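Local coordinates for putative capsular polysaccharide biosynthesis protein (Streptococcus pneumoniae serotype 4, PDB 6EWQ), which probably acts as a pyridoxal-phosphate-dependent aminotransferase of the DegT/DnrJ/EryC1 family in capsular polysaccharide biosynthesis, at residues Arg146-Val151 against Ile171-Asp176; Ser175-Ala180 against Thr197-His202; Ser302-Leu307 against Thr323-Ala328. All coordinates share one frame; numbering follows the deposited sequence.

Contact 1 of 3, residues Arg146-Val151 against Ile171-Asp176; sequences RLFQVV and IVIVSD. With PLP (pyridoxal-5'-phosphate), chain E.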
loop_
_atom_site.group_PDB
_atom_site.type_symbol
_atom_site.label_atom_id
_atom_site.label_comp_id
_atom_site.label_asym_id
_atom_site.label_seq_id
_atom_site.Cartn_x
_atom_site.Cartn_y
_atom_site.Cartn_z
ATOM N N ARG A 146 -8.317 27.352 -18.366
ATOM C CA ARG A 146 -9.176 26.638 -19.294
ATOM C C ARG A 146 -9.979 25.520 -18.642
ATOM O O ARG A 146 -11.212 25.487 -18.764
ATOM C CB ARG A 146 -8.350 26.090 -20.467
ATOM C CG ARG A 146 -9.163 25.465 -21.603
ATOM C CD ARG A 146 -10.288 26.368 -22.113
ATOM N NE ARG A 146 -11.183 25.571 -22.917
ATOM C CZ ARG A 146 -10.983 25.228 -24.181
ATOM N NH1 ARG A 146 -9.885 25.600 -24.829
ATOM N NH2 ARG A 146 -11.905 24.502 -24.803
ATOM N N LEU A 147 -9.305 24.611 -17.934
ATOM C CA LEU A 147 -10.004 23.454 -17.322
ATOM C C LEU A 147 -11.183 23.881 -16.412
ATOM O O LEU A 147 -12.227 23.237 -16.428
ATOM C CB LEU A 147 -9.036 22.557 -16.535
ATOM C CG LEU A 147 -8.195 21.572 -17.353
ATOM C CD1 LEU A 147 -6.822 21.420 -16.730
ATOM C CD2 LEU A 147 -8.895 20.221 -17.508
ATOM N N PHE A 148 -10.959 24.906 -15.579
ATOM C CA PHE A 148 -11.988 25.418 -14.682
ATOM C C PHE A 148 -13.121 26.102 -15.449
ATOM O O PHE A 148 -14.267 25.994 -15.041
ATOM C CB PHE A 148 -11.397 26.311 -13.581
ATOM C CG PHE A 148 -10.832 25.516 -12.433
ATOM C CD1 PHE A 148 -11.684 24.847 -11.565
ATOM C CD2 PHE A 148 -9.460 25.382 -12.252
ATOM C CE1 PHE A 148 -11.186 24.087 -10.512
ATOM C CE2 PHE A 148 -8.955 24.628 -11.209
ATOM C CZ PHE A 148 -9.824 23.965 -10.341
ATOM N N GLN A 149 -12.805 26.749 -16.574
ATOM C CA GLN A 149 -13.819 27.279 -17.490
ATOM C C GLN A 149 -14.697 26.148 -18.040
ATOM O O GLN A 149 -15.916 26.277 -18.084
ATOM C CB GLN A 149 -13.173 28.074 -18.629
ATOM C CG GLN A 149 -12.567 29.392 -18.157
ATOM C CD GLN A 149 -11.489 29.948 -19.092
ATOM O OE1 GLN A 149 -11.327 29.488 -20.235
ATOM N NE2 GLN A 149 -10.725 30.928 -18.590
ATOM N N VAL A 150 -14.092 25.026 -18.415
ATOM C CA VAL A 150 -14.850 23.882 -18.941
ATOM C C VAL A 150 -15.860 23.342 -17.926
ATOM O O VAL A 150 -16.981 23.028 -18.309
ATOM C CB VAL A 150 -13.925 22.736 -19.380
ATOM C CG1 VAL A 150 -14.696 21.451 -19.664
ATOM C CG2 VAL A 150 -13.109 23.143 -20.588
ATOM N N VAL A 151 -15.469 23.179 -16.657
ATOM C CA VAL A 151 -16.347 22.488 -15.693
ATOM C C VAL A 151 -17.488 23.401 -15.237
ATOM O O VAL A 151 -18.611 22.933 -15.040
ATOM C CB VAL A 151 -15.597 21.818 -14.505
ATOM C CG1 VAL A 151 -14.542 20.855 -15.029
ATOM C CG2 VAL A 151 -14.988 22.831 -13.551
ATOM N N ILE A 171 -18.000 19.166 -11.627
ATOM C CA ILE A 171 -16.932 18.215 -11.829
ATOM C C ILE A 171 -15.769 18.672 -10.974
ATOM O O ILE A 171 -15.369 19.844 -11.024
ATOM C CB ILE A 171 -16.522 18.105 -13.300
ATOM C CG1 ILE A 171 -17.661 17.453 -14.096
ATOM C CG2 ILE A 171 -15.256 17.263 -13.449
ATOM C CD1 ILE A 171 -17.595 17.686 -15.589
ATOM N N VAL A 172 -15.247 17.742 -10.167
ATOM C CA VAL A 172 -14.029 17.980 -9.385
ATOM C C VAL A 172 -12.801 17.745 -10.298
ATOM O O VAL A 172 -12.709 16.740 -10.987
ATOM C CB VAL A 172 -14.021 17.082 -8.113
ATOM C CG1 VAL A 172 -12.724 17.220 -7.342
ATOM C CG2 VAL A 172 -15.169 17.467 -7.203
ATOM N N ILE A 173 -11.852 18.672 -10.289
ATOM C CA ILE A 173 -10.569 18.495 -11.005
ATOM C C ILE A 173 -9.490 17.997 -10.025
ATOM O O ILE A 173 -9.221 18.650 -9.009
ATOM C CB ILE A 173 -10.113 19.797 -11.667
ATOM C CG1 ILE A 173 -11.141 20.267 -12.704
ATOM C CG2 ILE A 173 -8.741 19.619 -12.314
ATOM C CD1 ILE A 173 -10.893 21.667 -13.252
ATOM N N VAL A 174 -8.912 16.828 -10.317
ATOM C CA VAL A 174 -7.919 16.150 -9.436
ATOM C C VAL A 174 -6.615 16.004 -10.179
ATOM O O VAL A 174 -6.515 15.221 -11.117
ATOM C CB VAL A 174 -8.372 14.755 -8.972
ATOM C CG1 VAL A 174 -7.321 14.134 -8.061
ATOM C CG2 VAL A 174 -9.733 14.832 -8.252
ATOM N N SER A 175 -5.632 16.785 -9.797
ATOM C CA SER A 175 -4.372 16.785 -10.491
ATOM C C SER A 175 -3.508 15.526 -10.143
ATOM O O SER A 175 -3.115 15.308 -8.984
ATOM C CB SER A 175 -3.585 18.060 -10.171
ATOM O OG SER A 175 -2.221 17.980 -10.620
ATOM N N ASP A 176 -3.168 14.758 -11.171
ATOM C CA ASP A 176 -2.030 13.847 -11.096
ATOM C C ASP A 176 -0.706 14.648 -11.237
ATOM O O ASP A 176 -0.180 14.858 -12.346
ATOM C CB ASP A 176 -2.147 12.783 -12.187
ATOM C CG ASP A 176 -1.061 11.699 -12.091
ATOM O OD1 ASP A 176 -0.102 11.828 -11.293
ATOM O OD2 ASP A 176 -1.154 10.707 -12.855
HETATM N N1 PLP E . 1.153 9.136 -12.264
HETATM C C2 PLP E . 2.304 9.350 -12.977
HETATM C C2A PLP E . 2.243 10.261 -14.155
HETATM C C3 PLP E . 3.577 8.689 -12.573
HETATM O O3 PLP E . 4.739 8.848 -13.222
HETATM C C4 PLP E . 3.651 7.821 -11.415
HETATM C C4A PLP E . 5.021 7.163 -11.029
HETATM C C5 PLP E . 2.309 7.658 -10.715
HETATM C C6 PLP E . 1.156 8.329 -11.176
HETATM C C5A PLP E . 2.146 6.794 -9.492
HETATM O O4P PLP E . 3.297 6.910 -8.690
HETATM P P PLP E . 3.524 5.926 -7.455
HETATM O O1P PLP E . 4.412 4.864 -8.063
HETATM O O2P PLP E . 2.145 5.415 -7.183
HETATM O O3P PLP E . 4.101 6.927 -6.438
#

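Contact 2 of 3, residues Ser175-Ala180 against Thr197-His202; sequences SDSAHA and TSFSFH. With PLP (pyridoxal-5'-phosphate), chain E.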
loop_
_atom_site.group_PDB
_atom_site.type_symbol
_atom_site.label_atom_id
_atom_site.label_comp_id
_atom_site.label_asym_id
_atom_site.label_seq_id
_atom_site.Cartn_x
_atom_site.Cartn_y
_atom_site.Cartn_z
ATOM N N SER A 175 -5.632 16.785 -9.797
ATOM C CA SER A 175 -4.372 16.785 -10.491
ATOM C C SER A 175 -3.508 15.526 -10.143
ATOM O O SER A 175 -3.115 15.308 -8.984
ATOM C CB SER A 175 -3.585 18.060 -10.171
ATOM O OG SER A 175 -2.221 17.980 -10.620
ATOM N N ASP A 176 -3.168 14.758 -11.171
ATOM C CA ASP A 176 -2.030 13.847 -11.096
ATOM C C ASP A 176 -0.706 14.648 -11.237
ATOM O O ASP A 176 -0.180 14.858 -12.346
ATOM C CB ASP A 176 -2.147 12.783 -12.187
ATOM C CG ASP A 176 -1.061 11.699 -12.091
ATOM O OD1 ASP A 176 -0.102 11.828 -11.293
ATOM O OD2 ASP A 176 -1.154 10.707 -12.855
ATOM N N SER A 177 -0.181 15.098 -10.107
ATOM C CA SER A 177 1.111 15.799 -10.069
ATOM C C SER A 177 2.249 14.839 -9.561
ATOM O O SER A 177 3.132 15.268 -8.814
ATOM C CB SER A 177 1.024 17.052 -9.174
ATOM O OG SER A 177 0.044 17.963 -9.655
ATOM N N ALA A 178 2.240 13.588 -10.008
ATOM C CA ALA A 178 3.328 12.686 -9.707
ATOM C C ALA A 178 4.714 13.310 -10.102
ATOM O O ALA A 178 5.717 13.067 -9.425
ATOM C CB ALA A 178 3.126 11.354 -10.387
ATOM N N HIS A 179 4.741 14.107 -11.156
ATOM C CA HIS A 179 5.955 14.665 -11.643
ATOM C C HIS A 179 6.172 16.119 -11.228
ATOM O O HIS A 179 7.143 16.737 -11.646
ATOM C CB HIS A 179 5.930 14.615 -13.188
ATOM C CG HIS A 179 5.670 13.249 -13.772
ATOM N ND1 HIS A 179 5.248 13.079 -15.072
ATOM C CD2 HIS A 179 5.862 12.004 -13.276
ATOM C CE1 HIS A 179 5.117 11.794 -15.339
ATOM N NE2 HIS A 179 5.459 11.113 -14.254
ATOM N N ALA A 180 5.240 16.689 -10.475
ATOM C CA ALA A 180 5.100 18.143 -10.437
ATOM C C ALA A 180 5.150 18.777 -9.061
ATOM O O ALA A 180 4.791 19.944 -8.916
ATOM C CB ALA A 180 3.836 18.560 -11.156
ATOM N N THR A 197 -5.019 17.196 -5.343
ATOM C CA THR A 197 -3.762 16.859 -6.042
ATOM C C THR A 197 -3.109 15.708 -5.347
ATOM O O THR A 197 -3.058 15.729 -4.129
ATOM C CB THR A 197 -2.831 18.072 -6.091
ATOM O OG1 THR A 197 -3.480 19.138 -6.831
ATOM C CG2 THR A 197 -1.456 17.730 -6.792
ATOM N N SER A 198 -2.643 14.712 -6.126
ATOM C CA SER A 198 -1.774 13.639 -5.622
ATOM C C SER A 198 -0.335 13.809 -6.109
ATOM O O SER A 198 -0.111 14.130 -7.266
ATOM C CB SER A 198 -2.224 12.273 -6.091
ATOM O OG SER A 198 -2.103 12.204 -7.469
ATOM N N PHE A 199 0.623 13.554 -5.226
ATOM C CA PHE A 199 2.053 13.607 -5.562
ATOM C C PHE A 199 2.731 12.249 -5.346
ATOM O O PHE A 199 2.291 11.458 -4.526
ATOM C CB PHE A 199 2.782 14.602 -4.650
ATOM C CG PHE A 199 2.376 16.022 -4.819
ATOM C CD1 PHE A 199 2.875 16.776 -5.881
ATOM C CD2 PHE A 199 1.497 16.613 -3.928
ATOM C CE1 PHE A 199 2.512 18.122 -6.042
ATOM C CE2 PHE A 199 1.133 17.974 -4.077
ATOM C CZ PHE A 199 1.628 18.713 -5.147
ATOM N N SER A 200 3.830 11.989 -6.066
ATOM C CA SER A 200 4.573 10.722 -5.952
ATOM C C SER A 200 5.965 10.986 -5.455
ATOM O O SER A 200 6.642 11.892 -5.946
ATOM C CB SER A 200 4.642 9.989 -7.304
ATOM O OG SER A 200 5.227 8.730 -7.160
ATOM N N PHE A 201 6.382 10.174 -4.503
ATOM C CA PHE A 201 7.736 10.234 -3.944
ATOM C C PHE A 201 8.440 8.918 -4.229
ATOM O O PHE A 201 9.296 8.438 -3.459
ATOM C CB PHE A 201 7.670 10.485 -2.438
ATOM C CG PHE A 201 6.716 11.578 -2.016
ATOM C CD1 PHE A 201 6.558 12.742 -2.751
ATOM C CD2 PHE A 201 6.009 11.464 -0.791
ATOM C CE1 PHE A 201 5.683 13.732 -2.305
ATOM C CE2 PHE A 201 5.151 12.460 -0.333
ATOM C CZ PHE A 201 4.980 13.584 -1.098
ATOM N N HIS A 202 8.053 8.298 -5.326
ATOM C CA HIS A 202 8.660 7.050 -5.768
ATOM C C HIS A 202 10.159 7.255 -6.086
ATOM O O HIS A 202 10.601 8.390 -6.339
ATOM C CB HIS A 202 7.884 6.573 -6.991
ATOM C CG HIS A 202 8.427 5.349 -7.619
ATOM N ND1 HIS A 202 9.389 5.397 -8.598
ATOM C CD2 HIS A 202 8.115 4.050 -7.455
ATOM C CE1 HIS A 202 9.652 4.170 -9.016
ATOM N NE2 HIS A 202 8.888 3.336 -8.329
HETATM N N1 PLP E . 1.153 9.136 -12.264
HETATM C C2 PLP E . 2.304 9.350 -12.977
HETATM C C2A PLP E . 2.243 10.261 -14.155
HETATM C C3 PLP E . 3.577 8.689 -12.573
HETATM O O3 PLP E . 4.739 8.848 -13.222
HETATM C C4 PLP E . 3.651 7.821 -11.415
HETATM C C4A PLP E . 5.021 7.163 -11.029
HETATM C C5 PLP E . 2.309 7.658 -10.715
HETATM C C6 PLP E . 1.156 8.329 -11.176
HETATM C C5A PLP E . 2.146 6.794 -9.492
HETATM O O4P PLP E . 3.297 6.910 -8.690
HETATM P P PLP E . 3.524 5.926 -7.455
HETATM O O1P PLP E . 4.412 4.864 -8.063
HETATM O O2P PLP E . 2.145 5.415 -7.183
HETATM O O3P PLP E . 4.101 6.927 -6.438
HETATM O O HOH W 1 4.985 14.106 -6.972
#

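Contact 3 of 3, residues Ser302-Leu307 against Thr323-Ala328; sequences SRIHPL and TRVEGA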
loop_
_atom_site.group_PDB
_atom_site.type_symbol
_atom_site.label_atom_id
_atom_site.label_comp_id
_atom_site.label_asym_id
_atom_site.label_seq_id
_atom_site.Cartn_x
_atom_site.Cartn_y
_atom_site.Cartn_z
ATOM N N SER A 302 18.095 22.157 -34.011
ATOM C CA SER A 302 18.107 20.760 -34.442
ATOM C C SER A 302 16.686 20.209 -34.666
ATOM O O SER A 302 15.675 20.884 -34.405
ATOM C CB SER A 302 18.884 19.918 -33.410
ATOM O OG SER A 302 18.118 19.646 -32.236
ATOM N N ARG A 303 16.613 18.960 -35.100
ATOM C CA ARG A 303 15.325 18.254 -35.208
ATOM C C ARG A 303 14.786 17.681 -33.873
ATOM O O ARG A 303 13.629 17.262 -33.786
ATOM C CB ARG A 303 15.365 17.166 -36.303
ATOM C CG ARG A 303 16.570 16.239 -36.271
ATOM C CD ARG A 303 16.472 15.100 -37.279
ATOM N NE ARG A 303 16.741 15.562 -38.651
ATOM C CZ ARG A 303 15.823 15.924 -39.560
ATOM N NH1 ARG A 303 14.507 15.880 -39.301
ATOM N NH2 ARG A 303 16.229 16.323 -40.757
ATOM N N ILE A 304 15.590 17.736 -32.823
ATOM C CA ILE A 304 15.169 17.321 -31.485
ATOM C C ILE A 304 14.397 18.478 -30.834
ATOM O O ILE A 304 14.965 19.539 -30.620
ATOM C CB ILE A 304 16.384 16.839 -30.692
ATOM C CG1 ILE A 304 16.891 15.538 -31.347
ATOM C CG2 ILE A 304 16.066 16.617 -29.217
ATOM C CD1 ILE A 304 18.396 15.418 -31.350
ATOM N N HIS A 305 13.107 18.257 -30.539
ATOM C CA HIS A 305 12.215 19.273 -29.983
ATOM C C HIS A 305 11.794 18.890 -28.577
ATOM O O HIS A 305 10.955 18.034 -28.378
ATOM C CB HIS A 305 10.986 19.487 -30.869
ATOM C CG HIS A 305 11.332 19.904 -32.272
ATOM N ND1 HIS A 305 12.383 20.752 -32.567
ATOM C CD2 HIS A 305 10.754 19.602 -33.457
ATOM C CE1 HIS A 305 12.450 20.938 -33.869
ATOM N NE2 HIS A 305 11.454 20.281 -34.429
ATOM N N PRO A 306 12.387 19.546 -27.563
ATOM C CA PRO A 306 11.955 19.236 -26.203
ATOM C C PRO A 306 10.637 19.893 -25.818
ATOM O O PRO A 306 10.300 20.965 -26.342
ATOM C CB PRO A 306 13.089 19.770 -25.382
ATOM C CG PRO A 306 13.534 20.956 -26.154
ATOM C CD PRO A 306 13.469 20.533 -27.583
ATOM N N LEU A 307 9.881 19.266 -24.926
ATOM C CA LEU A 307 8.824 20.001 -24.234
ATOM C C LEU A 307 9.500 21.098 -23.436
ATOM O O LEU A 307 10.618 20.909 -22.927
ATOM C CB LEU A 307 7.997 19.142 -23.266
ATOM C CG LEU A 307 7.274 17.953 -23.883
ATOM C CD1 LEU A 307 6.426 17.287 -22.791
ATOM C CD2 LEU A 307 6.430 18.325 -25.103
ATOM N N THR A 323 11.420 14.784 -25.162
ATOM C CA THR A 323 11.717 15.325 -26.478
ATOM C C THR A 323 10.886 14.614 -27.517
ATOM O O THR A 323 10.463 13.471 -27.308
ATOM C CB THR A 323 13.234 15.197 -26.851
ATOM O OG1 THR A 323 13.519 13.874 -27.327
ATOM C CG2 THR A 323 14.160 15.508 -25.647
ATOM N N ARG A 324 10.678 15.260 -28.667
ATOM C CA ARG A 324 10.210 14.531 -29.849
ATOM C C ARG A 324 11.132 14.829 -30.990
ATOM O O ARG A 324 11.527 15.996 -31.160
ATOM C CB ARG A 324 8.772 14.886 -30.196
ATOM C CG ARG A 324 7.797 14.590 -29.066
ATOM C CD ARG A 324 6.417 15.111 -29.395
ATOM N NE ARG A 324 5.927 14.486 -30.608
ATOM C CZ ARG A 324 4.983 14.979 -31.402
ATOM N NH1 ARG A 324 4.400 16.136 -31.140
ATOM N NH2 ARG A 324 4.629 14.301 -32.488
ATOM N N VAL A 325 11.437 13.816 -31.799
ATOM C CA VAL A 325 12.325 13.979 -32.973
ATOM C C VAL A 325 11.518 14.192 -34.279
ATOM O O VAL A 325 10.827 13.286 -34.725
ATOM C CB VAL A 325 13.236 12.769 -33.183
ATOM C CG1 VAL A 325 14.308 13.098 -34.227
ATOM C CG2 VAL A 325 13.906 12.359 -31.870
ATOM N N GLU A 326 11.625 15.394 -34.867
ATOM C CA GLU A 326 10.933 15.773 -36.107
ATOM C C GLU A 326 11.197 14.765 -37.218
ATOM O O GLU A 326 12.363 14.473 -37.541
ATOM C CB GLU A 326 11.404 17.170 -36.573
ATOM C CG GLU A 326 10.725 17.834 -37.798
ATOM C CD GLU A 326 11.390 19.163 -38.227
ATOM O OE1 GLU A 326 12.318 19.662 -37.507
ATOM O OE2 GLU A 326 10.981 19.702 -39.317
ATOM N N GLY A 327 10.117 14.247 -37.807
ATOM C CA GLY A 327 10.215 13.375 -38.973
ATOM C C GLY A 327 10.626 11.931 -38.700
ATOM O O GLY A 327 11.005 11.228 -39.638
ATOM N N ALA A 328 10.579 11.499 -37.431
ATOM C CA ALA A 328 10.905 10.118 -37.044
ATOM C C ALA A 328 9.611 9.317 -37.020
ATOM O O ALA A 328 8.597 9.758 -36.478
ATOM C CB ALA A 328 11.594 10.067 -35.677
#

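Contact 1 of 3, residues Arg146-Val151 against Ile171-Asp176
Ile173 reaches out of its strand and sets its terminal methyl over the ring of Phe148, on the helix that packs against this part of the sheet. This is a CH-pi contact: CD1 of Ile173 stands 3.6 Å from the centroid of the Phe148 ring, only 11° off the ring normal, and so meets the face at its middle. Ile173 can do this because its delta arm is extended (chi2 170°), which carries CD1 well away from the strand. A long, branched residue suits the place, for the axes of 146-151 and 172-176 stay 9.7 Å apart at their closest and the side chains must fill the gap.

The remaining contacts are apolar. CB of Leu147 packs against the same methyl at 3.9 Å, CD1 of Ile173 again being the partner. One turn further, Val151 CG1 lies 3.8 Å from Ile171 CB, beta-branched residues meeting just before the strand begins, where the two backbones come closest. No hydrogen bond crosses between the segments; Ile173 N donates to Asp195 OD2. Leu147 also rests on Leu121 of helix 118-124 and Val151 on Ile132 of the adjacent strand, while Val172 and Val174 turn their side chains to the other face of the sheet.

Near the strand's C-terminal end, Asp176 places OD2 2.9 Å from the ring nitrogen N1 of PLP. Helix and strand run nearly antiparallel, at 152°, as in the alpha/beta/alpha large domain of fold-type I PLP enzymes, in which helices cover the central sheet and the strand delivers an aspartate to the cofactor.

Contact 2 of 3, residues Ser175-Ala180 against Thr197-His202
Part of the pyridoxal-phosphate pocket is built here, where two parallel neighbours of the central sheet, 172-176 and 196-200, run out into loops that grip the cofactor, as in other fold-type I aminotransferases. Ser175 pairs with Thr197 and Asp176 with Ser198. Ser198 N donates to Ser175 O at 3.0 Å, and a weak bond returns from Ser177 N to Ser198 O.

Beyond this pairing the chains part, and a water bridges the two segments: it accepts from Ser200 N at 2.6 Å and lies within donating distance of the carbonyls of Ser177 and Ala178, at the edge of the Phe199 ring. Small residues suit so close an approach. Ser177 CB packs 3.6 Å from Phe199 CE1, and the methyl CG2 of Thr197 sits over one face of that ring, toward its rim. Ser175 OG is bonded to Glu136 and also accepts from Ser177 OG.

Three residues of the first segment hold the pyridine ring. Asp176 carries its carboxylate anti to the backbone N (chi1 -174°), and two bonds keep the group in place: Ala178 N fixes OD1 in an Asx turn, and Ser93 OG is hydrogen-bonded to OD2. Ala178, without bulk, packs its methyl over one face of the pyridine ring, CB 3.4 Å from PLP C2. On the phosphate side stands Ser200. At the ring's 3-hydroxyl, His179, whose ND1 is held by Ala138 N, is hydrogen-bonded through NE2 to PLP O3 at 2.6 Å, O3 lying at the imidazole edge.

Contact 3 of 3, residues Ser302-Leu307 against Thr323-Ala328
Thr323 faces Pro306 and Ile304 on the side of the sheet that helix 391-407 covers. Its CB lies 4.0 Å from Ile304 CG2, the two side chains running side by side in the same direction. Proline is tolerated at 306 because Pro306 and Thr323 form a non-hydrogen-bonded pair, which asks no N-H of it. OG1 of Thr323 is hydrogen-bonded to Ile381 O on the third strand.

Arg324 forms the hydrogen-bonded pair with His305: Arg324 N gives to His305 O and His305 N to Arg324 O, both at 2.8 Å. Its side chain leads away from segment 302-307, its NE hydrogen-bonded to Asn379 OD1.

Val325 returns to the Thr323 side, opposite Ile304, where CG2 of Val325 and CG1 of Ile304 touch only loosely. Branched apolar residues suit this face, for Ile304 also meets Phe401.

Glu326 is engaged through both backbone and side chain. Its N bonds to Arg303 O at 2.9 Å. Fully extended, its chain brings OE1 to His305 NE2 at 3.3 Å. The histidine N-H comes in from above the carboxylate plane, 50° out of it, and the ring and carboxylate planes are 29° apart. Arg303 folds back at chi3 (76°), so that NH1 reaches Glu326 O at 3.1 Å while NE pairs with Glu406.

Gly327 follows with positive phi in a type II turn from Val325 to Ala328. The whole is an antiparallel edge pairing in the small three-stranded sheet, helix-backed, of the C-terminal part characteristic of fold-type I aminotransferases.

How the contacts relate
Contacts 1 and 2 share Ser175 and Asp176 and follow one strand, 172-176: contact 1 packs a helix on its earlier residues, and contact 2 pairs its end with the neighbouring strand 196-200 and carries the chain on to the cofactor. Their centres are 16 Å apart, and both touch PLP, contact 1 through Asp176 alone. Contact 3 belongs to a separate antiparallel sheet later in the chain. Its centre is 30 Å from that of contact 1 and 26 Å from that of contact 2, with nearest atoms about 13 and 9 Å away. It does not touch PLP, although the Arg324 side chain lies about 11 Å from that of Tyr351, a cofactor-binding residue.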